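Local coordinates for Hth-type dhaklm operon transcriptional activator DHAS (Lactococcus lactis subsp. lactis il1403, PDB 2IU5), which activates transcription of the dhaKLM operon, together with DhaQ and in response to dihydroxyacetone, by binding an inverted repeat at the operon promoter as a TetR-family homodimer, at the interface of chains A and B. Numbering follows the deposited sequence. Chains: chain A/B, Hth-type dhaklm operon transcriptional activator DHAS.

Contact 1: the interface of chains A and B. Residues chain A 148-149, 152-153, 156, 174, 177-178, 181; chain B 144-145, 148, 152, 181, 185.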
loop_
_atom_site.group_PDB
_atom_site.type_symbol
_atom_site.label_atom_id
_atom_site.label_comp_id
_atom_site.label_asym_id
_atom_site.label_seq_id
_atom_site.Cartn_x
_atom_site.Cartn_y
_atom_site.Cartn_z
ATOM N N TYR A 148 6.552 2.099 -5.591
ATOM C CA TYR A 148 6.383 0.664 -5.309
ATOM C C TYR A 148 6.785 0.360 -3.878
ATOM O O TYR A 148 6.009 -0.211 -3.105
ATOM C CB TYR A 148 7.261 -0.131 -6.269
ATOM C CG TYR A 148 7.136 -1.657 -6.280
ATOM C CD1 TYR A 148 6.306 -2.292 -7.195
ATOM C CD2 TYR A 148 7.862 -2.431 -5.389
ATOM C CE1 TYR A 148 6.199 -3.673 -7.211
ATOM C CE2 TYR A 148 7.772 -3.825 -5.383
ATOM C CZ TYR A 148 6.935 -4.424 -6.307
ATOM O OH TYR A 148 6.817 -5.799 -6.337
ATOM N N ASN A 149 8.006 0.727 -3.511
ATOM C CA ASN A 149 8.487 0.464 -2.168
ATOM C C ASN A 149 7.813 1.272 -1.066
ATOM O O ASN A 149 7.596 0.748 0.030
ATOM C CB ASN A 149 10.009 0.554 -2.158
ATOM C CG ASN A 149 10.614 -0.609 -2.893
ATOM O OD1 ASN A 149 10.672 -1.700 -2.341
ATOM N ND2 ASN A 149 11.053 -0.397 -4.126
ATOM N N ALA A 152 4.634 -0.539 -0.279
ATOM C CA ALA A 152 4.900 -1.771 0.479
ATOM C C ALA A 152 5.202 -1.455 1.933
ATOM O O ALA A 152 4.592 -2.024 2.835
ATOM C CB ALA A 152 6.049 -2.539 -0.127
ATOM N N ILE A 153 6.137 -0.550 2.172
ATOM C CA ILE A 153 6.506 -0.263 3.544
ATOM C C ILE A 153 5.353 0.407 4.293
ATOM O O ILE A 153 5.141 0.136 5.475
ATOM C CB ILE A 153 7.798 0.547 3.620
ATOM C CG1 ILE A 153 8.937 -0.190 2.899
ATOM C CG2 ILE A 153 8.108 0.830 5.084
ATOM C CD1 ILE A 153 10.134 0.705 2.531
ATOM N N ILE A 156 2.906 -2.424 5.308
ATOM C CA ILE A 156 3.468 -3.343 6.287
ATOM C C ILE A 156 3.542 -2.648 7.646
ATOM O O ILE A 156 3.180 -3.238 8.667
ATOM C CB ILE A 156 4.870 -3.791 5.869
ATOM C CG1 ILE A 156 4.785 -4.730 4.658
ATOM C CG2 ILE A 156 5.588 -4.424 7.047
ATOM C CD1 ILE A 156 4.182 -6.052 4.974
ATOM N N ILE A 174 13.774 -5.301 5.285
ATOM C CA ILE A 174 13.434 -4.184 4.434
ATOM C C ILE A 174 14.686 -3.644 3.755
ATOM O O ILE A 174 14.680 -3.430 2.550
ATOM C CB ILE A 174 12.662 -3.077 5.177
ATOM C CG1 ILE A 174 11.303 -3.635 5.637
ATOM C CG2 ILE A 174 12.519 -1.846 4.267
ATOM C CD1 ILE A 174 10.638 -2.794 6.741
ATOM N N LEU A 177 15.839 -6.008 0.920
ATOM C CA LEU A 177 15.005 -5.974 -0.269
ATOM C C LEU A 177 15.238 -4.668 -1.040
ATOM O O LEU A 177 15.226 -4.644 -2.274
ATOM C CB LEU A 177 13.539 -6.146 0.102
ATOM C CG LEU A 177 13.128 -7.465 0.774
ATOM C CD1 LEU A 177 11.609 -7.400 0.984
ATOM C CD2 LEU A 177 13.460 -8.682 -0.067
ATOM N N LEU A 178 15.449 -3.574 -0.313
ATOM C CA LEU A 178 15.622 -2.287 -1.006
ATOM C C LEU A 178 16.957 -2.288 -1.734
ATOM O O LEU A 178 17.037 -1.900 -2.896
ATOM C CB LEU A 178 15.596 -1.121 -0.012
ATOM C CG LEU A 178 14.232 -0.778 0.592
ATOM C CD1 LEU A 178 14.405 0.267 1.707
ATOM C CD2 LEU A 178 13.232 -0.286 -0.473
ATOM N N GLN A 181 16.991 -4.270 -5.001
ATOM C CA GLN A 181 16.282 -3.623 -6.097
ATOM C C GLN A 181 17.139 -2.504 -6.653
ATOM O O GLN A 181 17.236 -2.335 -7.874
ATOM C CB GLN A 181 15.002 -3.034 -5.542
ATOM C CG GLN A 181 13.952 -4.078 -5.285
ATOM C CD GLN A 181 12.739 -3.419 -4.708
ATOM O OE1 GLN A 181 12.008 -2.756 -5.419
ATOM N NE2 GLN A 181 12.524 -3.590 -3.417
ATOM N N PHE B 144 7.450 -12.878 4.188
ATOM C CA PHE B 144 7.618 -11.432 4.153
ATOM C C PHE B 144 7.733 -10.911 2.729
ATOM O O PHE B 144 7.105 -9.903 2.410
ATOM C CB PHE B 144 8.815 -10.960 4.987
ATOM C CG PHE B 144 8.889 -9.464 5.114
ATOM C CD1 PHE B 144 8.021 -8.791 5.963
ATOM C CD2 PHE B 144 9.815 -8.736 4.384
ATOM C CE1 PHE B 144 8.079 -7.411 6.084
ATOM C CE2 PHE B 144 9.880 -7.353 4.502
ATOM C CZ PHE B 144 9.018 -6.695 5.346
ATOM N N ILE B 145 8.516 -11.579 1.886
ATOM C CA ILE B 145 8.641 -11.185 0.483
ATOM C C ILE B 145 7.270 -11.123 -0.173
ATOM O O ILE B 145 6.955 -10.201 -0.936
ATOM C CB ILE B 145 9.522 -12.178 -0.264
ATOM C CG1 ILE B 145 10.972 -11.932 0.156
ATOM C CG2 ILE B 145 9.330 -12.053 -1.785
ATOM C CD1 ILE B 145 11.915 -13.014 -0.382
ATOM N N TYR B 148 5.133 -8.149 1.378
ATOM C CA TYR B 148 5.691 -6.870 0.933
ATOM C C TYR B 148 5.340 -6.591 -0.515
ATOM O O TYR B 148 4.854 -5.524 -0.848
ATOM C CB TYR B 148 7.202 -6.940 1.095
ATOM C CG TYR B 148 8.008 -5.675 0.848
ATOM C CD1 TYR B 148 8.368 -4.872 1.926
ATOM C CD2 TYR B 148 8.414 -5.302 -0.435
ATOM C CE1 TYR B 148 9.103 -3.722 1.737
ATOM C CE2 TYR B 148 9.157 -4.141 -0.649
ATOM C CZ TYR B 148 9.496 -3.362 0.446
ATOM O OH TYR B 148 10.238 -2.210 0.262
ATOM N N ALA B 152 2.751 -3.976 -2.555
ATOM C CA ALA B 152 3.309 -3.024 -3.513
ATOM C C ALA B 152 2.544 -3.114 -4.822
ATOM O O ALA B 152 2.084 -2.101 -5.352
ATOM C CB ALA B 152 4.771 -3.333 -3.742
ATOM N N GLN B 181 14.842 -9.123 -5.872
ATOM C CA GLN B 181 14.635 -9.573 -4.506
ATOM C C GLN B 181 14.826 -11.062 -4.322
ATOM O O GLN B 181 15.449 -11.487 -3.361
ATOM C CB GLN B 181 13.250 -9.160 -4.013
ATOM C CG GLN B 181 13.052 -7.660 -4.034
ATOM C CD GLN B 181 11.631 -7.293 -3.689
ATOM O OE1 GLN B 181 11.166 -7.544 -2.576
ATOM N NE2 GLN B 181 10.931 -6.697 -4.657
ATOM N N PHE B 185 18.246 -14.552 -2.393
ATOM C CA PHE B 185 18.094 -15.781 -1.616
ATOM C C PHE B 185 18.521 -17.056 -2.337
ATOM O O PHE B 185 18.491 -18.133 -1.759
ATOM C CB PHE B 185 16.677 -15.911 -1.061
ATOM C CG PHE B 185 16.290 -14.768 -0.173
ATOM C CD1 PHE B 185 15.613 -13.671 -0.693
ATOM C CD2 PHE B 185 16.606 -14.792 1.176
ATOM C CE1 PHE B 185 15.255 -12.611 0.122
ATOM C CE2 PHE B 185 16.244 -13.725 1.993
ATOM C CZ PHE B 185 15.571 -12.642 1.454
#
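The dimer interface of a TetR-family regulator is formed here by the last two helices of each subunit, 139-163 and 171-183, packed against their twins. B:Tyr148 is the central side chain, with 130 Å² of its surface hidden by chain A. Its CG stands anti to the backbone N (chi1 -173°), which sends the ring across to chain A. The methyl CB of A:Ala152 sits over the middle of one face of the B:Tyr148 ring, 3.4 Å from its centroid, as a CH-pi contact; A:Leu177 CD1 covers the opposite face nearer the rim, 4.0 Å from CG of B:Tyr148. At the ring tip the phenol OH of B:Tyr148 donates to the side-chain carbonyl OD1 of A:Asn149 at 2.7 Å, in the carbonyl plane and on a lone pair. A:Asn149 OD1 is gripped a second time, by the amide NE2 of A:Gln181 at 2.9 Å, also on a lone pair. The two amides of chain A pair head to tail: A:Asn149 ND2 returns a nearly straight bond to A:Gln181 OE1 (2.9 Å, 169° at H), from above the carbonyl plane, which helps set which way round the asparagine amide lies. A:Gln181 NE2 also reaches the backbone O of A:Leu177, and its amide stacks on that of B:Gln181, planes 16° apart. An alanine in place of A:Gln181 would remove both amide bonds to A:Asn149 and would probably let that acceptor turn away from the tyrosine hydroxyl. Farther along, B:Phe144 CZ meets A:Ile174 CG1 at 3.8 Å. B:Tyr148 is inserted between helices 139-163 and 171-183 of chain A, in the helical C-terminal region by which TetR-family subunits pair, away from the N-terminal DNA-binding domains.

Contact 2: the interface of chains A and B. Residues chain A 180-181, 184; chain B 176-177, 180-181, 184.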
loop_
_atom_site.group_PDB
_atom_site.type_symbol
_atom_site.label_atom_id
_atom_site.label_comp_id
_atom_site.label_asym_id
_atom_site.label_seq_id
_atom_site.Cartn_x
_atom_site.Cartn_y
_atom_site.Cartn_z
ATOM N N ALA A 180 18.628 -4.793 -2.858
ATOM C CA ALA A 180 18.621 -5.716 -3.986
ATOM C C ALA A 180 18.035 -5.058 -5.225
ATOM O O ALA A 180 18.519 -5.265 -6.345
ATOM C CB ALA A 180 17.811 -6.936 -3.630
ATOM N N GLN A 181 16.991 -4.270 -5.001
ATOM C CA GLN A 181 16.282 -3.623 -6.097
ATOM C C GLN A 181 17.139 -2.504 -6.653
ATOM O O GLN A 181 17.236 -2.335 -7.874
ATOM C CB GLN A 181 15.002 -3.034 -5.542
ATOM C CG GLN A 181 13.952 -4.078 -5.285
ATOM C CD GLN A 181 12.739 -3.419 -4.708
ATOM O OE1 GLN A 181 12.008 -2.756 -5.419
ATOM N NE2 GLN A 181 12.524 -3.590 -3.417
ATOM N N ILE A 184 20.135 -3.484 -9.244
ATOM C CA ILE A 184 19.987 -3.840 -10.659
ATOM C C ILE A 184 20.040 -2.628 -11.577
ATOM O O ILE A 184 20.147 -2.765 -12.808
ATOM C CB ILE A 184 18.715 -4.635 -10.914
ATOM C CG1 ILE A 184 17.496 -3.721 -10.773
ATOM C CG2 ILE A 184 18.673 -5.822 -9.985
ATOM C CD1 ILE A 184 16.194 -4.344 -11.242
ATOM N N ASN B 176 11.245 -7.107 -12.933
ATOM C CA ASN B 176 12.643 -6.829 -12.593
ATOM C C ASN B 176 12.852 -6.644 -11.095
ATOM O O ASN B 176 13.821 -7.181 -10.527
ATOM C CB ASN B 176 13.198 -5.660 -13.408
ATOM C CG ASN B 176 13.384 -6.029 -14.878
ATOM O OD1 ASN B 176 13.524 -7.205 -15.215
ATOM N ND2 ASN B 176 13.385 -5.033 -15.747
ATOM N N LEU B 177 11.955 -5.893 -10.452
ATOM C CA LEU B 177 12.083 -5.695 -9.003
ATOM C C LEU B 177 11.870 -6.986 -8.220
ATOM O O LEU B 177 12.558 -7.250 -7.205
ATOM C CB LEU B 177 11.126 -4.606 -8.487
ATOM C CG LEU B 177 11.275 -3.195 -9.064
ATOM C CD1 LEU B 177 10.288 -2.208 -8.409
ATOM C CD2 LEU B 177 12.700 -2.662 -8.959
ATOM N N ALA B 180 14.876 -9.308 -8.671
ATOM C CA ALA B 180 16.042 -8.784 -7.939
ATOM C C ALA B 180 16.028 -9.185 -6.470
ATOM O O ALA B 180 17.063 -9.540 -5.879
ATOM C CB ALA B 180 16.085 -7.268 -8.026
ATOM N N GLN B 181 14.842 -9.123 -5.872
ATOM C CA GLN B 181 14.635 -9.573 -4.506
ATOM C C GLN B 181 14.826 -11.062 -4.322
ATOM O O GLN B 181 15.449 -11.487 -3.361
ATOM C CB GLN B 181 13.250 -9.160 -4.013
ATOM C CG GLN B 181 13.052 -7.660 -4.034
ATOM C CD GLN B 181 11.631 -7.293 -3.689
ATOM O OE1 GLN B 181 11.166 -7.544 -2.576
ATOM N NE2 GLN B 181 10.931 -6.697 -4.657
ATOM N N ILE B 184 18.554 -12.615 -4.320
ATOM C CA ILE B 184 19.438 -12.571 -3.159
ATOM C C ILE B 184 19.325 -13.790 -2.251
ATOM O O ILE B 184 20.218 -14.036 -1.427
ATOM C CB ILE B 184 19.367 -11.249 -2.362
ATOM C CG1 ILE B 184 18.088 -11.164 -1.528
ATOM C CG2 ILE B 184 19.564 -10.056 -3.273
ATOM C CD1 ILE B 184 18.073 -9.955 -0.635
#
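Small alanine methyls and isoleucine branches meet at the C-terminal end of the TetR-family dimer interface, where helix 171-183 of each subunit passes its symmetry mate; the contact is one of apolar packing. A:Ala180 CB rests 3.5 Å from the backbone O of B:Ala180, and B:Ala180 CB makes the reciprocal contact with A:Ala180 O at 3.6 Å. With only a methyl on each side, the two helix backbones come close together. Just past the helix end, A:Ile184 lays its CG2 methyl against B:Ala180 CB at 3.6 Å. The other branch of A:Ile184 runs through CG1 to CD1, which ends 3.9 Å from B:Asn176 CB and also touches the backbone O of that residue; the two side chains cross at about a right angle. A chi1 of 71° tucks A:Ile184 CG1 in over the main chain, flanked by the backbone N and the carbonyl carbon, so that one branch serves B:Ala180 and the other B:Asn176. B:Ile184 has a similar torsion, 75°, and presents its CG2 to A:Ala180 CB. On the flank toward the helix 139-163 pair, A:Gln181 crosses B:Leu177 at about a right angle, its carbonyl OE1 lying 3.5 Å from the leucine methyl CD1 in van der Waals contact. Behind this layer, B:Gln181 is tied back to its own helix: its amide NE2 donates to the backbone O of B:Leu177 at 3.1 Å, coming from well above the carbonyl plane, 67° out of it. That bond helps fix the rotation of the amide on which A:Gln181 stacks.

Contact 1 and contact 2 are neighbouring parts of one two-fold symmetric interface, the centres of their C-alpha atoms about 10 Å apart. They share A:Gln181 and B:Gln181, whose stacked amides join the two patches, and both draw on helix 171-183; contact 1 adds helix 139-163, and both also reach the segment just past 183, through B:Phe185 in contact 1 and the two Ile184 in contact 2. Together they help hold the homodimer, and so are likely to help set how the two N-terminal DNA-binding domains are spaced to meet the halves of the inverted repeat.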